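Local structure of D-aminoacid aminotransferase-like PLP-dependent enzyme (Haemophilus somnus, 3CEB) at residues F8-L12 against H24-Y28; T132-N138 against K152-G157. The protein probably acts as a fold-type IV, pyridoxal-phosphate-dependent lyase of the class IV aminotransferase family, perhaps on 4-amino-4-deoxychorismate. The contacts are given in a common frame with arbitrary orientation. Numbering follows the deposited sequence.

Interaction 1: residues F8-L12 against H24-Y28; sequences FETIL and HQQRY
Strand 8-12 and helix 24-28 run almost exactly antiparallel, at 174°, with their short axes 9.5 Å apart, and the nearest CA pair is Glu9 with His24 at 6.9 Å. The strand has ordinary beta conformation; the helix is regular, with Tyr28 N bonded to His24 O at 2.9 Å. Phe8 points away from the helix and makes a cation-pi contact with Arg67. Glu9 is the centre of the contact. With chi1 and chi2 both m, its buried carboxylate meets Arg27 in a two-pronged salt bridge, Arg27 NH2 to Glu9 OE1 at 2.7 Å and Arg27 NE to Glu9 OE2 at 2.6 Å, while His24 ND1 donates to the same OE1 at 2.7 Å. Next comes Thr10, whose carbonyl O lies 2.8 Å from a water that probably donates to it and accepts from Arg27 NH2 at 3.1 Å. Ile11 lays its CG1 over a face of the His24 ring, 3.8 Å from the centroid and 4° off the normal, a CH-pi contact. A second water joins Leu12 N (3.0 Å) to His24 NE2 (2.8 Å). The ion pair holds the guanidinium edge-on to the carboxylate, and Arg27 NH2 also makes a weak hydrogen bond to phosphate oxygen OP2 of the cofactor-lysine adduct at position 103. A buried carboxylate thus balances the charge of Arg27, consistent with holding its NH2 near the phosphate.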
loop_
_atom_site.group_PDB
_atom_site.type_symbol
_atom_site.label_atom_id
_atom_site.label_comp_id
_atom_site.label_asym_id
_atom_site.label_seq_id
_atom_site.Cartn_x
_atom_site.Cartn_y
_atom_site.Cartn_z
ATOM N N PHE A 8 1.817 7.258 7.564
ATOM C CA PHE A 8 2.797 7.517 6.486
ATOM C C PHE A 8 2.311 7.192 5.071
ATOM O O PHE A 8 1.247 6.593 4.878
ATOM C CB PHE A 8 4.085 6.773 6.751
ATOM C CG PHE A 8 3.984 5.282 6.620
ATOM C CD1 PHE A 8 3.439 4.528 7.615
ATOM C CD2 PHE A 8 4.519 4.624 5.508
ATOM C CE1 PHE A 8 3.402 3.135 7.507
ATOM C CE2 PHE A 8 4.475 3.240 5.402
ATOM C CZ PHE A 8 3.913 2.506 6.383
ATOM N N GLU A 9 3.108 7.643 4.103
ATOM C CA GLU A 9 2.876 7.394 2.685
ATOM C C GLU A 9 4.210 6.907 2.102
ATOM O O GLU A 9 5.272 7.384 2.499
ATOM C CB GLU A 9 2.416 8.674 1.974
ATOM C CG GLU A 9 0.959 9.066 2.274
ATOM C CD GLU A 9 -0.069 8.132 1.618
ATOM O OE1 GLU A 9 0.238 7.595 0.537
ATOM O OE2 GLU A 9 -1.170 7.917 2.198
ATOM N N THR A 10 4.172 5.944 1.197
ATOM C CA THR A 10 5.378 5.471 0.542
ATOM C C THR A 10 5.228 5.758 -0.936
ATOM O O THR A 10 4.321 5.245 -1.584
ATOM C CB THR A 10 5.551 3.979 0.778
ATOM O OG1 THR A 10 5.582 3.764 2.183
ATOM C CG2 THR A 10 6.836 3.440 0.198
ATOM N N ILE A 11 6.126 6.589 -1.448
ATOM C CA ILE A 11 6.075 7.029 -2.814
ATOM C C ILE A 11 7.235 6.500 -3.625
ATOM O O ILE A 11 8.389 6.487 -3.193
ATOM C CB ILE A 11 6.079 8.549 -2.856
ATOM C CG1 ILE A 11 4.835 9.081 -2.100
ATOM C CG2 ILE A 11 6.181 9.046 -4.316
ATOM C CD1 ILE A 11 5.008 10.472 -1.546
ATOM N N LEU A 12 6.911 6.032 -4.821
ATOM C CA LEU A 12 7.915 5.510 -5.735
ATOM C C LEU A 12 8.405 6.623 -6.665
ATOM O O LEU A 12 7.627 7.431 -7.142
ATOM C CB LEU A 12 7.302 4.373 -6.543
ATOM C CG LEU A 12 8.076 3.757 -7.703
ATOM C CD1 LEU A 12 9.371 3.125 -7.232
ATOM C CD2 LEU A 12 7.176 2.727 -8.428
ATOM N N HIS A 24 -1.687 9.695 -3.750
ATOM C CA HIS A 24 -1.101 9.755 -2.449
ATOM C C HIS A 24 -1.652 10.967 -1.734
ATOM O O HIS A 24 -1.990 10.915 -0.554
ATOM C CB HIS A 24 0.419 9.799 -2.546
ATOM C CG HIS A 24 1.054 8.480 -2.878
ATOM N ND1 HIS A 24 1.196 7.468 -1.952
ATOM C CD2 HIS A 24 1.637 8.030 -4.023
ATOM C CE1 HIS A 24 1.809 6.443 -2.520
ATOM N NE2 HIS A 24 2.076 6.749 -3.780
ATOM N N GLN A 25 -1.747 12.077 -2.446
ATOM C CA GLN A 25 -2.273 13.303 -1.839
ATOM C C GLN A 25 -3.706 13.059 -1.358
ATOM O O GLN A 25 -4.059 13.522 -0.300
ATOM C CB GLN A 25 -2.250 14.478 -2.835
ATOM C CG GLN A 25 -2.724 15.858 -2.257
ATOM C CD GLN A 25 -1.698 16.462 -1.323
ATOM O OE1 GLN A 25 -0.482 16.283 -1.536
ATOM N NE2 GLN A 25 -2.172 17.171 -0.262
ATOM N N GLN A 26 -4.505 12.297 -2.116
ATOM C CA GLN A 26 -5.915 12.101 -1.760
ATOM C C GLN A 26 -6.043 11.341 -0.468
ATOM O O GLN A 26 -6.839 11.735 0.389
ATOM C CB GLN A 26 -6.748 11.312 -2.774
ATOM C CG GLN A 26 -6.971 11.966 -4.069
ATOM C CD GLN A 26 -7.943 11.139 -4.965
ATOM O OE1 GLN A 26 -7.584 10.715 -6.091
ATOM N NE2 GLN A 26 -9.172 10.902 -4.452
ATOM N N ARG A 27 -5.291 10.241 -0.376
ATOM C CA ARG A 27 -5.330 9.372 0.797
ATOM C C ARG A 27 -4.808 10.122 1.986
ATOM O O ARG A 27 -5.349 10.041 3.095
ATOM C CB ARG A 27 -4.508 8.087 0.611
ATOM C CG ARG A 27 -4.613 7.152 1.799
ATOM C CD ARG A 27 -4.034 5.807 1.596
ATOM N NE ARG A 27 -2.610 5.876 1.315
ATOM C CZ ARG A 27 -1.866 4.838 0.946
ATOM N NH1 ARG A 27 -2.398 3.623 0.843
ATOM N NH2 ARG A 27 -0.570 5.029 0.674
ATOM N N TYR A 28 -3.751 10.873 1.743
ATOM C CA TYR A 28 -3.194 11.703 2.796
ATOM C C TYR A 28 -4.294 12.614 3.374
ATOM O O TYR A 28 -4.484 12.669 4.585
ATOM C CB TYR A 28 -1.968 12.475 2.289
ATOM C CG TYR A 28 -1.508 13.649 3.112
ATOM C CD1 TYR A 28 -1.152 13.497 4.426
ATOM C CD2 TYR A 28 -1.383 14.914 2.545
ATOM C CE1 TYR A 28 -0.727 14.571 5.162
ATOM C CE2 TYR A 28 -0.953 15.974 3.268
ATOM C CZ TYR A 28 -0.630 15.810 4.586
ATOM O OH TYR A 28 -0.179 16.867 5.350
HETATM O O HOH W 1 2.156 3.924 -0.428
HETATM O O HOH W 2 4.018 6.079 -5.630
#

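Interaction 2: residues T132-N138 against K152-G157; sequences TDCSIGN and KPLLEG
Two irregular segments meet here, 132-138 and 152-157, with Thr132 CA and Pro153 CA 4.4 Å apart and Asn138 CA and Gly157 CA at 6.6 Å. Lys152, exposed, brings its carbonyl O to 3.6 Å from Thr132 CG2. Pro153 follows, with its CB 3.1 Å from Asp133 OD1 and 3.5 Å from Asn138 ND2, so its ring sits beside both polar side chains. Leu154 and Leu155 present consecutive amides to Asp133 (chi1 m): Leu154 N donates to Asp133 OD1 at 2.8 Å and Leu155 N to Asp133 OD2 at 2.9 Å. Leu154 CG also lies 3.5 Å from Thr132 OG1, whose hydrogen bond goes to Ile125 O. Asn138, also m at chi1, takes up the next part of the backbone: its ND2 donates to Leu155 O at 2.8 Å, and beyond Glu156, which turns away, its OD1 receives a weak bond of 3.1 Å from Gly157 N. Asp133 OD2 is hydrogen-bonded as well to pyridine N1 of the modified residue at position 103, the carboxylate-to-N1 pairing familiar from many PLP enzymes. Within 132-138, Cys134 N bonds Gly137 O at 2.9 Å, drawing the ends of residues 134-137 together. The first segment connects strand 130-131 to strand 138-143; the second leaves strand 146-150 and ends with Gly157 as N-cap of helix 158-165, whose Arg160 packs on Asn138 and Pro153.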
loop_
_atom_site.group_PDB
_atom_site.type_symbol
_atom_site.label_atom_id
_atom_site.label_comp_id
_atom_site.label_asym_id
_atom_site.label_seq_id
_atom_site.Cartn_x
_atom_site.Cartn_y
_atom_site.Cartn_z
ATOM N N THR A 132 -8.254 -10.282 2.238
ATOM C CA THR A 132 -8.019 -8.847 2.308
ATOM C C THR A 132 -6.666 -8.509 1.722
ATOM O O THR A 132 -6.501 -8.530 0.515
ATOM C CB THR A 132 -8.217 -8.306 3.734
ATOM O OG1 THR A 132 -7.262 -8.898 4.638
ATOM C CG2 THR A 132 -9.676 -8.617 4.200
ATOM N N ASP A 133 -5.703 -8.203 2.569
ATOM C CA ASP A 133 -4.407 -7.737 2.118
ATOM C C ASP A 133 -3.260 -8.685 2.483
ATOM O O ASP A 133 -3.450 -9.594 3.302
ATOM C CB ASP A 133 -4.093 -6.399 2.792
ATOM C CG ASP A 133 -5.116 -5.274 2.487
ATOM O OD1 ASP A 133 -6.203 -5.483 1.896
ATOM O OD2 ASP A 133 -4.803 -4.124 2.875
ATOM N N CYS A 134 -2.072 -8.463 1.899
ATOM C CA CYS A 134 -0.850 -9.048 2.451
ATOM C C CYS A 134 -0.305 -8.004 3.457
ATOM O O CYS A 134 -0.952 -6.990 3.676
ATOM C CB CYS A 134 0.195 -9.441 1.397
ATOM S SG CYS A 134 0.925 -8.108 0.483
ATOM N N SER A 135 0.852 -8.254 4.081
ATOM C CA SER A 135 1.305 -7.376 5.169
ATOM C C SER A 135 1.755 -6.044 4.647
ATOM O O SER A 135 1.667 -5.061 5.366
ATOM C CB SER A 135 2.457 -7.959 5.981
ATOM O OG SER A 135 3.697 -7.663 5.371
ATOM N N ILE A 136 2.225 -5.996 3.398
ATOM C CA ILE A 136 2.769 -4.730 2.840
ATOM C C ILE A 136 1.974 -4.172 1.656
ATOM O O ILE A 136 2.317 -3.136 1.121
ATOM C CB ILE A 136 4.256 -4.831 2.397
ATOM C CG1 ILE A 136 4.371 -5.767 1.203
ATOM C CG2 ILE A 136 5.176 -5.250 3.539
ATOM C CD1 ILE A 136 5.842 -5.995 0.723
ATOM N N GLY A 137 0.916 -4.841 1.220
ATOM C CA GLY A 137 0.186 -4.347 0.056
ATOM C C GLY A 137 -1.152 -5.012 -0.131
ATOM O O GLY A 137 -1.598 -5.811 0.714
ATOM N N ASN A 138 -1.826 -4.642 -1.206
ATOM C CA ASN A 138 -3.052 -5.296 -1.554
ATOM C C ASN A 138 -2.750 -6.558 -2.399
ATOM O O ASN A 138 -1.619 -6.807 -2.808
ATOM C CB ASN A 138 -3.993 -4.344 -2.314
ATOM C CG ASN A 138 -4.407 -3.143 -1.488
ATOM O OD1 ASN A 138 -4.104 -1.997 -1.849
ATOM N ND2 ASN A 138 -5.090 -3.387 -0.369
ATOM N N LYS A 152 -13.209 -5.419 -0.490
ATOM C CA LYS A 152 -13.005 -4.948 0.931
ATOM C C LYS A 152 -11.640 -5.195 1.518
ATOM O O LYS A 152 -11.483 -6.042 2.374
ATOM C CB LYS A 152 -13.955 -5.634 1.894
ATOM C CG LYS A 152 -15.050 -4.731 2.381
ATOM C CD LYS A 152 -15.526 -3.770 1.257
ATOM C CE LYS A 152 -16.618 -2.813 1.760
ATOM N NZ LYS A 152 -16.899 -1.752 0.758
ATOM N N PRO A 153 -10.649 -4.443 1.085
ATOM C CA PRO A 153 -9.301 -4.687 1.570
ATOM C C PRO A 153 -9.132 -4.105 2.973
ATOM O O PRO A 153 -10.027 -3.428 3.453
ATOM C CB PRO A 153 -8.466 -3.900 0.593
ATOM C CG PRO A 153 -9.375 -2.676 0.310
ATOM C CD PRO A 153 -10.759 -3.219 0.270
ATOM N N LEU A 154 -8.009 -4.344 3.633
ATOM C CA LEU A 154 -7.811 -3.698 4.920
ATOM C C LEU A 154 -7.580 -2.236 4.586
ATOM O O LEU A 154 -8.232 -1.364 5.124
ATOM C CB LEU A 154 -6.600 -4.248 5.660
ATOM C CG LEU A 154 -6.622 -5.727 5.991
ATOM C CD1 LEU A 154 -5.364 -6.162 6.773
ATOM C CD2 LEU A 154 -7.948 -6.053 6.744
ATOM N N LEU A 155 -6.609 -1.982 3.704
ATOM C CA LEU A 155 -6.269 -0.603 3.300
ATOM C C LEU A 155 -6.541 -0.368 1.820
ATOM O O LEU A 155 -6.192 -1.193 0.992
ATOM C CB LEU A 155 -4.775 -0.294 3.568
ATOM C CG LEU A 155 -4.292 1.164 3.328
ATOM C CD1 LEU A 155 -5.046 2.182 4.177
ATOM C CD2 LEU A 155 -2.796 1.310 3.562
ATOM N N GLU A 156 -7.139 0.759 1.481
ATOM C CA GLU A 156 -7.284 1.110 0.092
ATOM C C GLU A 156 -5.976 1.668 -0.464
ATOM O O GLU A 156 -5.668 2.875 -0.361
ATOM C CB GLU A 156 -8.389 2.128 -0.082
ATOM C CG GLU A 156 -9.749 1.542 0.131
ATOM C CD GLU A 156 -10.816 2.566 -0.012
ATOM O OE1 GLU A 156 -10.538 3.648 -0.529
ATOM O OE2 GLU A 156 -11.943 2.297 0.382
ATOM N N GLY A 157 -5.219 0.797 -1.100
ATOM C CA GLY A 157 -3.917 1.204 -1.632
ATOM C C GLY A 157 -3.947 2.244 -2.736
ATOM O O GLY A 157 -4.924 2.371 -3.489
#

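In the fold
Interaction 1 closes before interaction 2 opens along the chain, and their centres lie 15 Å apart. The first joins strand 7-14 of the antiparallel sheet 17-18, 7-14, 63-70, 75-82 to helix 21-35; the second joins loops bordering strands 130-131, 138-143 and 146-150. They touch where Arg27 NH1 packs 3.6 Å from Glu156 O and 3.6 Å from Leu155 CD2. Helix 158-165 also bridges them: Thr158 meets Glu9, His24 and Arg27, while Arg160 meets Asn138 and Pro153. Both reach the PLP-lysine at position 103, interaction 1 through a weak hydrogen bond to its phosphate and interaction 2 at its pyridine N1, so the two parts of the chain together frame the cofactor.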